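Local coordinates for protein alpha-glucosidase (Bacteroides thetaiotaomicron, PDB 5XFM) that probably acts as a bifunctional glycoside hydrolase of family 97, with beta-L-arabinopyranosidase and alpha-galactosidase activities, at residues V30-E35 against C101-E106; G62-N67 against Y126-Q131. The protein carries 1 engineered substitution. One frame throughout, in Å; residues are numbered along the deposited sequence.

Contact 1: V30-E35 against C101-E106; sequences VFVQNE and CHLENE
V30 and V32 meet C101 and L103 where the two antiparallel sheets of the N-terminal beta-sandwich lie face to face. Strand 26-31 belongs to one sheet and strand 91-104 to the other. At this point the two segments run in the same sense, with V30 opposite C101 and V32 opposite L103, and the CA atoms of V32 and L103 stand 8.3 Å apart. A separation of this size is spanned by side chains, and the contact across it is wholly apolar.

The closer of the two pairs joins V32 and L103. L103 extends CD1 away from its CA (chi2 178°), which leaves CD2 as the branch presented to the valine. This methyl lies 3.7 Å from V32 CG1 and 3.8 Å from V32 CG2, so it is seated against both prongs of the fork. Two residues earlier in each segment the fit is looser: V30 CG2 only approaches C101 SG, at 4.5 Å. All four residues are buried. L70 of strand 69-83, F115 and V113 of strand 110-117 and the loop residue L68 close in around them.

Hydrogen bonds near the contact run within a segment or to residues outside both; on the V30-E35 side they shape the chain just past the strand. There it reverses in a type II beta turn from V32 to E35, with E35 N donating to V32 O at 3.2 Å. The approach to that turn is held by one carboxylate oxygen, D16 OD2, which accepts hydrogen bonds from both V32 N and Q33 N.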
# COMPACT_ATOMS: atom_id res chain seq x y z
N VAL A 30 11.78 27.36 2.18
CA VAL A 30 12.30 27.04 3.50
C VAL A 30 12.49 28.28 4.37
O VAL A 30 13.05 29.28 3.94
CB VAL A 30 13.65 26.28 3.39
CG1 VAL A 30 14.18 25.90 4.76
CG2 VAL A 30 13.49 25.04 2.53
N PHE A 31 12.00 28.19 5.61
CA PHE A 31 12.06 29.28 6.57
C PHE A 31 12.76 28.82 7.83
O PHE A 31 12.17 28.15 8.67
CB PHE A 31 10.66 29.78 6.93
CG PHE A 31 9.80 30.15 5.74
CD1 PHE A 31 9.09 29.18 5.04
CD2 PHE A 31 9.67 31.48 5.36
CE1 PHE A 31 8.29 29.53 3.96
CE2 PHE A 31 8.87 31.84 4.28
CZ PHE A 31 8.18 30.86 3.59
N VAL A 32 14.02 29.21 7.99
CA VAL A 32 14.81 28.83 9.16
C VAL A 32 15.36 30.03 9.91
O VAL A 32 15.19 30.15 11.12
CB VAL A 32 15.98 27.91 8.76
CG1 VAL A 32 16.83 27.56 9.98
CG2 VAL A 32 15.46 26.67 8.06
N GLN A 33 16.04 30.91 9.18
CA GLN A 33 16.67 32.09 9.76
C GLN A 33 15.66 32.98 10.48
O GLN A 33 14.61 33.30 9.94
CB GLN A 33 17.41 32.90 8.69
CG GLN A 33 18.64 32.22 8.06
CD GLN A 33 19.67 31.77 9.09
OE1 GLN A 33 20.06 30.61 9.12
NE2 GLN A 33 20.08 32.68 9.96
N ASN A 34 16.01 33.36 11.71
CA ASN A 34 15.20 34.24 12.56
C ASN A 34 13.79 33.72 12.87
O ASN A 34 12.92 34.48 13.31
CB ASN A 34 15.09 35.61 11.91
CG ASN A 34 16.45 36.20 11.58
OD1 ASN A 34 16.72 36.54 10.42
ND2 ASN A 34 17.31 36.32 12.58
N GLU A 35 13.59 32.42 12.69
CA GLU A 35 12.32 31.81 13.04
C GLU A 35 12.44 30.97 14.30
O GLU A 35 13.40 30.22 14.46
CB GLU A 35 11.79 30.97 11.89
CG GLU A 35 11.26 31.82 10.74
CD GLU A 35 10.80 33.21 11.19
OE1 GLU A 35 9.69 33.32 11.76
OE2 GLU A 35 11.55 34.18 10.96
N CYS A 101 20.00 21.45 2.92
CA CYS A 101 20.09 22.51 3.90
C CYS A 101 20.92 22.09 5.11
O CYS A 101 20.70 21.02 5.69
CB CYS A 101 18.69 22.94 4.34
SG CYS A 101 17.70 23.64 3.00
N HIS A 102 21.87 22.94 5.49
CA HIS A 102 22.70 22.69 6.66
C HIS A 102 22.27 23.56 7.82
O HIS A 102 22.41 24.78 7.77
CB HIS A 102 24.18 22.90 6.33
CG HIS A 102 24.71 21.96 5.30
ND1 HIS A 102 24.63 22.20 3.94
CD2 HIS A 102 25.34 20.77 5.43
CE1 HIS A 102 25.18 21.20 3.28
NE2 HIS A 102 25.62 20.31 4.16
N LEU A 103 21.74 22.92 8.86
CA LEU A 103 21.19 23.61 10.01
C LEU A 103 22.07 23.45 11.24
O LEU A 103 22.79 22.46 11.38
CB LEU A 103 19.79 23.11 10.34
CG LEU A 103 18.74 23.09 9.23
CD1 LEU A 103 17.44 22.50 9.76
CD2 LEU A 103 18.52 24.48 8.70
N GLU A 104 21.99 24.43 12.14
CA GLU A 104 22.74 24.42 13.38
C GLU A 104 21.85 24.95 14.51
O GLU A 104 21.12 25.91 14.31
CB GLU A 104 24.00 25.26 13.23
CG GLU A 104 25.15 24.88 14.14
CD GLU A 104 26.43 25.61 13.78
OE1 GLU A 104 26.98 25.35 12.68
OE2 GLU A 104 26.90 26.43 14.60
N ASN A 105 21.91 24.32 15.68
CA ASN A 105 21.21 24.86 16.84
C ASN A 105 22.11 25.81 17.63
O ASN A 105 23.27 25.99 17.28
CB ASN A 105 20.66 23.76 17.76
CG ASN A 105 21.75 22.90 18.40
OD1 ASN A 105 22.95 23.18 18.27
ND2 ASN A 105 21.33 21.87 19.11
N GLU A 106 21.57 26.39 18.69
CA GLU A 106 22.27 27.40 19.47
C GLU A 106 23.53 26.84 20.12
O GLU A 106 24.47 27.59 20.41
CB GLU A 106 21.36 27.99 20.55
CG GLU A 106 20.27 28.91 20.02
CD GLU A 106 19.28 29.33 21.09
OE1 GLU A 106 18.92 28.48 21.93
OE2 GLU A 106 18.86 30.51 21.09

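Contact 2: G62-N67 against Y126-Q131; sequences GDFTKN and YTLPHQ
F64 and L128 both turn CG away from their own carbonyl carbon (chi1 -56° and -67°), a choice that sends the phenyl ring and the isobutyl group into the same buried layer. Q131 takes the other course: with chi1 at 72° and an otherwise extended chain, it brings its amide to the far end of the F64 ring.

Strands 62-64 and 121-128, which carry F64 and L128, run in roughly opposite directions but are not paired; Q131 lies in the loop that follows the second. F64 and Y126, the residues nearest each other in backbone position, have CA atoms 10.6 Å apart, and the space is bridged from both sides. F64 CE2 touches L128 CD2 at 4.0 Å, a methyl-to-ring contact between side chains lying askew. At the ring's outer carbon, F64 CZ is 4.4 Å from Q131 NE2, a distance of simple packing. The Q131 amide is directed by bonds made elsewhere; its OE1 accepts from the backbone N of K110. L111 of strand 110-117 packs on both F64 and L128, and V137 and L254 also pack on L128.

Beside this apolar pair, Y126 also points across the interface, stopping short of F64. Its OH hydrogen-bonds to T144 OG1 and G56 N on strands 136-147 and 47-59, giving the buried hydroxyl two partners in the facing sheet. F64 is placed in that same sheet by backbone bonding to M57. A phenylalanine from one antiparallel sheet meeting a leucine from the other is face-to-face packing of a beta-sandwich, consistent with the galactose mutarotase-like clan to which this N-terminal region belongs.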
# COMPACT_ATOMS: atom_id res chain seq x y z
N GLY A 62 20.98 16.23 21.26
CA GLY A 62 20.69 17.64 21.04
C GLY A 62 19.29 17.94 20.55
O GLY A 62 18.57 17.07 20.08
N ASP A 63 18.87 19.19 20.70
CA ASP A 63 17.55 19.55 20.23
C ASP A 63 17.60 20.43 18.98
O ASP A 63 18.35 21.41 18.92
CB ASP A 63 16.74 20.22 21.34
CG ASP A 63 16.34 19.24 22.42
OD1 ASP A 63 16.80 18.07 22.37
OD2 ASP A 63 15.52 19.61 23.29
N PHE A 64 16.81 20.05 17.99
CA PHE A 64 16.73 20.72 16.70
C PHE A 64 15.27 21.09 16.45
O PHE A 64 14.70 20.79 15.40
CB PHE A 64 17.26 19.79 15.62
CG PHE A 64 18.66 19.30 15.89
CD1 PHE A 64 19.76 20.11 15.68
CD2 PHE A 64 18.87 18.02 16.38
CE1 PHE A 64 21.03 19.66 15.94
CE2 PHE A 64 20.14 17.56 16.65
CZ PHE A 64 21.22 18.37 16.43
N THR A 65 14.68 21.75 17.43
CA THR A 65 13.26 22.07 17.44
C THR A 65 13.02 23.56 17.30
O THR A 65 12.06 24.00 16.64
CB THR A 65 12.62 21.54 18.75
OG1 THR A 65 12.33 20.14 18.62
CG2 THR A 65 11.34 22.27 19.09
N LYS A 66 13.90 24.36 17.89
CA LYS A 66 13.70 25.80 17.93
C LYS A 66 14.97 26.60 17.63
O LYS A 66 16.06 26.20 18.01
CB LYS A 66 13.16 26.22 19.30
CG LYS A 66 11.76 25.74 19.58
CD LYS A 66 11.23 26.29 20.88
CE LYS A 66 9.79 25.85 21.11
NZ LYS A 66 8.90 26.33 20.02
N ASN A 67 14.79 27.73 16.96
CA ASN A 67 15.86 28.71 16.80
C ASN A 67 17.10 28.13 16.12
O ASN A 67 18.19 28.16 16.68
CB ASN A 67 16.21 29.29 18.17
CG ASN A 67 15.02 29.99 18.84
OD1 ASN A 67 14.22 30.64 18.16
ND2 ASN A 67 14.90 29.83 20.15
N TYR A 126 15.91 13.99 7.20
CA TYR A 126 16.96 14.60 8.00
C TYR A 126 18.22 13.74 7.97
O TYR A 126 18.14 12.51 7.88
CB TYR A 126 16.50 14.77 9.45
CG TYR A 126 15.20 15.50 9.61
CD1 TYR A 126 14.00 14.80 9.72
CD2 TYR A 126 15.15 16.89 9.69
CE1 TYR A 126 12.80 15.45 9.88
CE2 TYR A 126 13.95 17.56 9.85
CZ TYR A 126 12.78 16.83 9.95
OH TYR A 126 11.57 17.47 10.11
N THR A 127 19.38 14.37 8.07
CA THR A 127 20.63 13.64 8.27
C THR A 127 21.29 14.12 9.56
O THR A 127 21.16 15.28 9.94
CB THR A 127 21.61 13.81 7.08
OG1 THR A 127 21.87 15.19 6.84
CG2 THR A 127 21.03 13.18 5.82
N LEU A 128 21.96 13.19 10.25
CA LEU A 128 22.71 13.51 11.46
C LEU A 128 24.14 12.99 11.32
O LEU A 128 24.36 11.80 11.13
CB LEU A 128 22.06 12.88 12.69
CG LEU A 128 20.69 13.39 13.16
CD1 LEU A 128 20.03 12.33 13.99
CD2 LEU A 128 20.87 14.66 13.98
N PRO A 129 25.12 13.90 11.41
CA PRO A 129 26.53 13.51 11.28
C PRO A 129 27.10 12.98 12.59
O PRO A 129 26.48 13.14 13.64
CB PRO A 129 27.20 14.83 10.88
CG PRO A 129 26.39 15.86 11.60
CD PRO A 129 24.96 15.36 11.59
N HIS A 130 28.27 12.35 12.53
CA HIS A 130 29.03 12.05 13.74
C HIS A 130 29.51 13.35 14.37
O HIS A 130 30.20 14.14 13.72
CB HIS A 130 30.22 11.14 13.43
CG HIS A 130 30.94 10.66 14.65
ND1 HIS A 130 31.80 11.46 15.37
CD2 HIS A 130 30.95 9.45 15.26
CE1 HIS A 130 32.30 10.77 16.38
NE2 HIS A 130 31.80 9.55 16.34
N GLN A 131 29.16 13.58 15.64
CA GLN A 131 29.51 14.83 16.31
C GLN A 131 29.42 14.70 17.82
O GLN A 131 28.71 13.84 18.34
CB GLN A 131 28.59 15.96 15.84
CG GLN A 131 27.16 15.86 16.36
CD GLN A 131 26.26 16.93 15.79
OE1 GLN A 131 26.60 18.12 15.81
NE2 GLN A 131 25.10 16.53 15.29

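From the N terminus, the chain passes through 30-35 and 62-67 before reaching 101-106, which closes contact 1 over 65 intervening residues, none of them helical. Contact 2 closes later, at 126-131, over 58 residues. The segments alternate, so the two closures cross instead of nesting. In each, the earlier segment comes from the sheet containing strands 26-31 and 62-64, and the later one from the sheet containing 91-104 and 121-128; both therefore tie the same two layers together, and the centres of the two contacts are about 11 Å apart. They also meet directly: N105 ND2 probably hydrogen-bonds to D63 O at 3.0 Å and lies 3.9 Å from F64 CE1.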